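Local coordinates for Baccell_00875 (PDB 5NO8), which probably acts as a polysaccharide lyase that removes the L-rhamnose capping glucuronic acid in complex arabinogalactan proteins, at residues A[385-388]-A[389-392]; A[623-626]-A[627-631]. All coordinates share one frame; numbering follows the deposited sequence.

Contact 1. Residues A[385-388]-A[389-392]; sequences NPVD and RDEG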
loop_
_atom_site.group_PDB
_atom_site.type_symbol
_atom_site.label_atom_id
_atom_site.label_comp_id
_atom_site.label_asym_id
_atom_site.label_seq_id
_atom_site.Cartn_x
_atom_site.Cartn_y
_atom_site.Cartn_z
ATOM N N ASN A 385 -5.448 -7.389 -19.525
ATOM C CA ASN A 385 -6.570 -8.155 -18.918
ATOM C C ASN A 385 -7.929 -7.420 -19.062
ATOM O O ASN A 385 -8.357 -6.700 -18.141
ATOM C CB ASN A 385 -6.271 -8.487 -17.433
ATOM C CG ASN A 385 -6.984 -9.749 -16.951
ATOM O OD1 ASN A 385 -6.979 -10.779 -17.629
ATOM N ND2 ASN A 385 -7.585 -9.675 -15.768
ATOM N N PRO A 386 -8.614 -7.602 -20.222
ATOM C CA PRO A 386 -9.887 -6.920 -20.512
ATOM C C PRO A 386 -10.916 -6.930 -19.376
ATOM O O PRO A 386 -11.571 -5.909 -19.146
ATOM C CB PRO A 386 -10.427 -7.694 -21.715
ATOM C CG PRO A 386 -9.201 -8.134 -22.437
ATOM C CD PRO A 386 -8.178 -8.427 -21.372
ATOM N N VAL A 387 -11.051 -8.057 -18.678
ATOM C CA VAL A 387 -12.103 -8.211 -17.661
ATOM C C VAL A 387 -11.952 -7.176 -16.517
ATOM O O VAL A 387 -12.944 -6.747 -15.923
ATOM C CB VAL A 387 -12.178 -9.670 -17.134
ATOM C CG1 VAL A 387 -10.967 -10.029 -16.274
ATOM C CG2 VAL A 387 -13.473 -9.914 -16.369
ATOM N N ASP A 388 -10.723 -6.746 -16.246
ATOM C CA ASP A 388 -10.480 -5.757 -15.197
ATOM C C ASP A 388 -10.683 -4.300 -15.645
ATOM O O ASP A 388 -10.484 -3.380 -14.841
ATOM C CB ASP A 388 -9.106 -5.967 -14.555
ATOM C CG ASP A 388 -9.041 -7.233 -13.690
ATOM O OD1 ASP A 388 -9.987 -7.497 -12.913
ATOM O OD2 ASP A 388 -8.036 -7.975 -13.801
ATOM N N ARG A 389 -11.097 -4.089 -16.896
ATOM C CA ARG A 389 -11.423 -2.762 -17.409
ATOM C C ARG A 389 -12.853 -2.752 -17.972
ATOM O O ARG A 389 -13.194 -1.907 -18.813
ATOM C CB ARG A 389 -10.403 -2.350 -18.475
ATOM C CG ARG A 389 -8.972 -2.246 -17.943
ATOM C CD ARG A 389 -7.905 -2.441 -19.022
ATOM N NE ARG A 389 -6.576 -2.275 -18.430
ATOM C CZ ARG A 389 -5.934 -3.189 -17.701
ATOM N NH1 ARG A 389 -6.471 -4.402 -17.485
ATOM N NH2 ARG A 389 -4.731 -2.897 -17.176
ATOM N N ASP A 390 -13.689 -3.664 -17.472
ATOM C CA ASP A 390 -15.027 -3.823 -18.007
ATOM C C ASP A 390 -16.033 -2.995 -17.205
ATOM O O ASP A 390 -15.648 -2.215 -16.329
ATOM C CB ASP A 390 -15.381 -5.335 -18.173
ATOM C CG ASP A 390 -15.738 -6.060 -16.873
ATOM O OD1 ASP A 390 -15.832 -5.496 -15.750
ATOM O OD2 ASP A 390 -15.917 -7.301 -16.983
ATOM N N GLU A 391 -17.308 -3.167 -17.525
ATOM C CA GLU A 391 -18.391 -2.295 -17.078
ATOM C C GLU A 391 -19.069 -2.722 -15.769
ATOM O O GLU A 391 -20.079 -2.123 -15.363
ATOM C CB GLU A 391 -19.421 -2.158 -18.233
ATOM C CG GLU A 391 -20.102 -3.458 -18.652
ATOM C CD GLU A 391 -19.425 -4.189 -19.807
ATOM O OE1 GLU A 391 -18.164 -4.157 -19.930
ATOM O OE2 GLU A 391 -20.172 -4.835 -20.596
ATOM N N GLY A 392 -18.530 -3.741 -15.091
ATOM C CA GLY A 392 -19.081 -4.223 -13.830
ATOM C C GLY A 392 -17.984 -4.430 -12.804
ATOM O O GLY A 392 -16.995 -3.670 -12.776
#
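Arg389 gives its backbone N to Pro386 O at 2.9 Å, an i+3 bond of the 3-10 turn that begins at Pro386. The donor stands above the carbonyl plane, 53° out of it. Asn379 ND2 also donates to Pro386 O. Asn385 O takes Asp388 N in the same turn, and also meets the edge of the Arg389 guanidinium in plane. That second bond, Arg389 NH1 to Asn385 O at 3.0 Å, is weak, with an N-H...O angle of 129°. An extended chain from CG to NE carries the guanidinium back along the turn. There NH2 donates to the carbonyls of His598 and Gly601, which tie it to helix 596-600 and the residue after it. Asn385 ND2 reaches Asp388 OD2 at 2.6 Å, while Asp388 OD1 forms a salt bridge with Arg445. Asp390 CG sits between its backbone N and carbonyl carbon (chi1 77°), which lays the carboxylate beside Val387, with CG 3.0 Å from Val387 O. That carbonyl and both carboxylate oxygens are acceptors and do not bond. OD2 takes Ser438 OG, and OD1 forms a salt bridge with Arg395. In an Asx turn, Asp390 OD1 also accepts Gly392 N at 3.3 Å, from above the carboxylate plane.

Contact 2. Residues A[623-626]-A[627-631]; sequences YYYA and LCTGD
Tyr623 offers one ring face to Leu627, one turn on, near the C-terminal end of helix 615-629. Leu627 CD1 lies 4.2 Å from the Tyr623 centroid, a CH-pi contact, and Leu627 N donates to Tyr623 O. Tyr624 O accepts Cys628 N at 2.9 Å, while the Tyr624 ring packs on helix 542-559. Tyr625 has CG anti to its N (chi1 -180°), which puts the ring on the carbonyl carbon's side, where Thr629 CG2 covers one face in a CH-pi contact, 3.8 Å from the centroid. Tyr625 O takes two bonds from one residue, Thr629 N at 3.0 Å and Thr629 OG1 at 2.8 Å, arriving from opposite faces of the carbonyl plane. A water joins Tyr625 OH to Asp631 OD2, and Asp631 OD1 bonds Ser633 OG. Ala626 O receives a weak bond from Gly630 N, where positive phi ends the helix. Thr629 OG1 accepts Asp631 N at 3.0 Å, an ST turn leading to the N-cap of helix 632-644. A valine in place of Thr629 would probably leave Asp631 N without its acceptor and the two helices less firmly linked. Donating to Tyr625 O and accepting from Asp631 N, the hydroxyl ties one helix end to the next helix start.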
loop_
_atom_site.group_PDB
_atom_site.type_symbol
_atom_site.label_atom_id
_atom_site.label_comp_id
_atom_site.label_asym_id
_atom_site.label_seq_id
_atom_site.Cartn_x
_atom_site.Cartn_y
_atom_site.Cartn_z
ATOM N N TYR A 623 -12.313 1.334 12.038
ATOM C CA TYR A 623 -13.619 1.946 12.375
ATOM C C TYR A 623 -14.528 0.949 13.119
ATOM O O TYR A 623 -15.051 1.252 14.213
ATOM C CB TYR A 623 -14.269 2.488 11.100
ATOM C CG TYR A 623 -15.758 2.712 11.155
ATOM C CD1 TYR A 623 -16.292 3.877 11.712
ATOM C CD2 TYR A 623 -16.630 1.782 10.605
ATOM C CE1 TYR A 623 -17.672 4.082 11.748
ATOM C CE2 TYR A 623 -17.991 1.969 10.633
ATOM C CZ TYR A 623 -18.504 3.105 11.214
ATOM O OH TYR A 623 -19.867 3.255 11.224
ATOM N N TYR A 624 -14.672 -0.243 12.562
ATOM C CA TYR A 624 -15.502 -1.266 13.222
ATOM C C TYR A 624 -14.891 -1.717 14.542
ATOM O O TYR A 624 -15.616 -1.949 15.514
ATOM C CB TYR A 624 -15.737 -2.478 12.330
ATOM C CG TYR A 624 -16.610 -2.255 11.125
ATOM C CD1 TYR A 624 -17.914 -1.793 11.259
ATOM C CD2 TYR A 624 -16.153 -2.539 9.847
ATOM C CE1 TYR A 624 -18.722 -1.599 10.166
ATOM C CE2 TYR A 624 -16.957 -2.358 8.747
ATOM C CZ TYR A 624 -18.249 -1.871 8.919
ATOM O OH TYR A 624 -19.043 -1.691 7.839
ATOM N N TYR A 625 -13.566 -1.862 14.592
ATOM C CA TYR A 625 -12.898 -2.288 15.806
ATOM C C TYR A 625 -13.133 -1.267 16.944
ATOM O O TYR A 625 -13.326 -1.662 18.100
ATOM C CB TYR A 625 -11.408 -2.503 15.545
ATOM C CG TYR A 625 -10.647 -2.953 16.746
ATOM C CD1 TYR A 625 -10.618 -4.291 17.109
ATOM C CD2 TYR A 625 -9.981 -2.044 17.546
ATOM C CE1 TYR A 625 -9.917 -4.709 18.234
ATOM C CE2 TYR A 625 -9.286 -2.448 18.678
ATOM C CZ TYR A 625 -9.249 -3.788 19.012
ATOM O OH TYR A 625 -8.559 -4.186 20.139
ATOM N N ALA A 626 -13.106 0.039 16.624
ATOM C CA ALA A 626 -13.407 1.072 17.608
ATOM C C ALA A 626 -14.862 0.977 18.116
ATOM O O ALA A 626 -15.105 1.210 19.305
ATOM C CB ALA A 626 -13.126 2.463 17.066
ATOM N N LEU A 627 -15.796 0.649 17.231
ATOM C CA LEU A 627 -17.192 0.409 17.639
ATOM C C LEU A 627 -17.328 -0.815 18.555
ATOM O O LEU A 627 -18.133 -0.814 19.480
ATOM C CB LEU A 627 -18.083 0.224 16.414
ATOM C CG LEU A 627 -18.314 1.451 15.522
ATOM C CD1 LEU A 627 -19.161 1.099 14.323
ATOM C CD2 LEU A 627 -18.960 2.569 16.318
ATOM N N CYS A 628 -16.541 -1.850 18.271
ATOM C CA CYS A 628 -16.551 -3.108 19.024
ATOM C C CYS A 628 -15.974 -2.983 20.434
ATOM O O CYS A 628 -16.512 -3.561 21.379
ATOM C CB CYS A 628 -15.786 -4.200 18.242
ATOM S SG CYS A 628 -16.558 -4.846 16.744
ATOM N N THR A 629 -14.885 -2.226 20.579
ATOM C CA THR A 629 -14.106 -2.165 21.811
ATOM C C THR A 629 -14.242 -0.851 22.556
ATOM O O THR A 629 -13.812 -0.759 23.709
ATOM C CB THR A 629 -12.612 -2.314 21.485
ATOM O OG1 THR A 629 -12.204 -1.219 20.648
ATOM C CG2 THR A 629 -12.329 -3.630 20.787
ATOM N N GLY A 630 -14.755 0.189 21.890
ATOM C CA GLY A 630 -14.719 1.543 22.426
ATOM C C GLY A 630 -13.339 2.200 22.437
ATOM O O GLY A 630 -13.169 3.250 23.038
ATOM N N ASP A 631 -12.354 1.596 21.755
ATOM C CA ASP A 631 -11.001 2.146 21.694
ATOM C C ASP A 631 -10.963 3.228 20.606
ATOM O O ASP A 631 -10.793 2.938 19.420
ATOM C CB ASP A 631 -9.982 1.044 21.406
ATOM C CG ASP A 631 -8.532 1.541 21.481
ATOM O OD1 ASP A 631 -8.313 2.775 21.486
ATOM O OD2 ASP A 631 -7.612 0.697 21.514
HETATM O O HOH W 1 -7.716 -1.985 21.987
#

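Overall arrangement
Both contacts are local, contact 1 a turn in a loop and contact 2 a helix end, but they lie far apart. Their centres are 36 Å from each other, the nearest atoms are about 21 Å apart, and they do not touch. Contact 1 comes first in the chain, in the loop between strand 375-376 and helix 396-409. Contact 2 follows at the junction of helices 615-629 and 632-644. Contact 1 is mostly buried and rich in charged groups, with its arginine tied to the end of helix 596-600 and its aspartates to Arg445, Arg395 and Ser438. Contact 2 is a surface contact built mainly on aromatic and backbone groups. A glycerol, probably from the crystallisation liquor, hydrogen-bonds the Tyr624 hydroxyl.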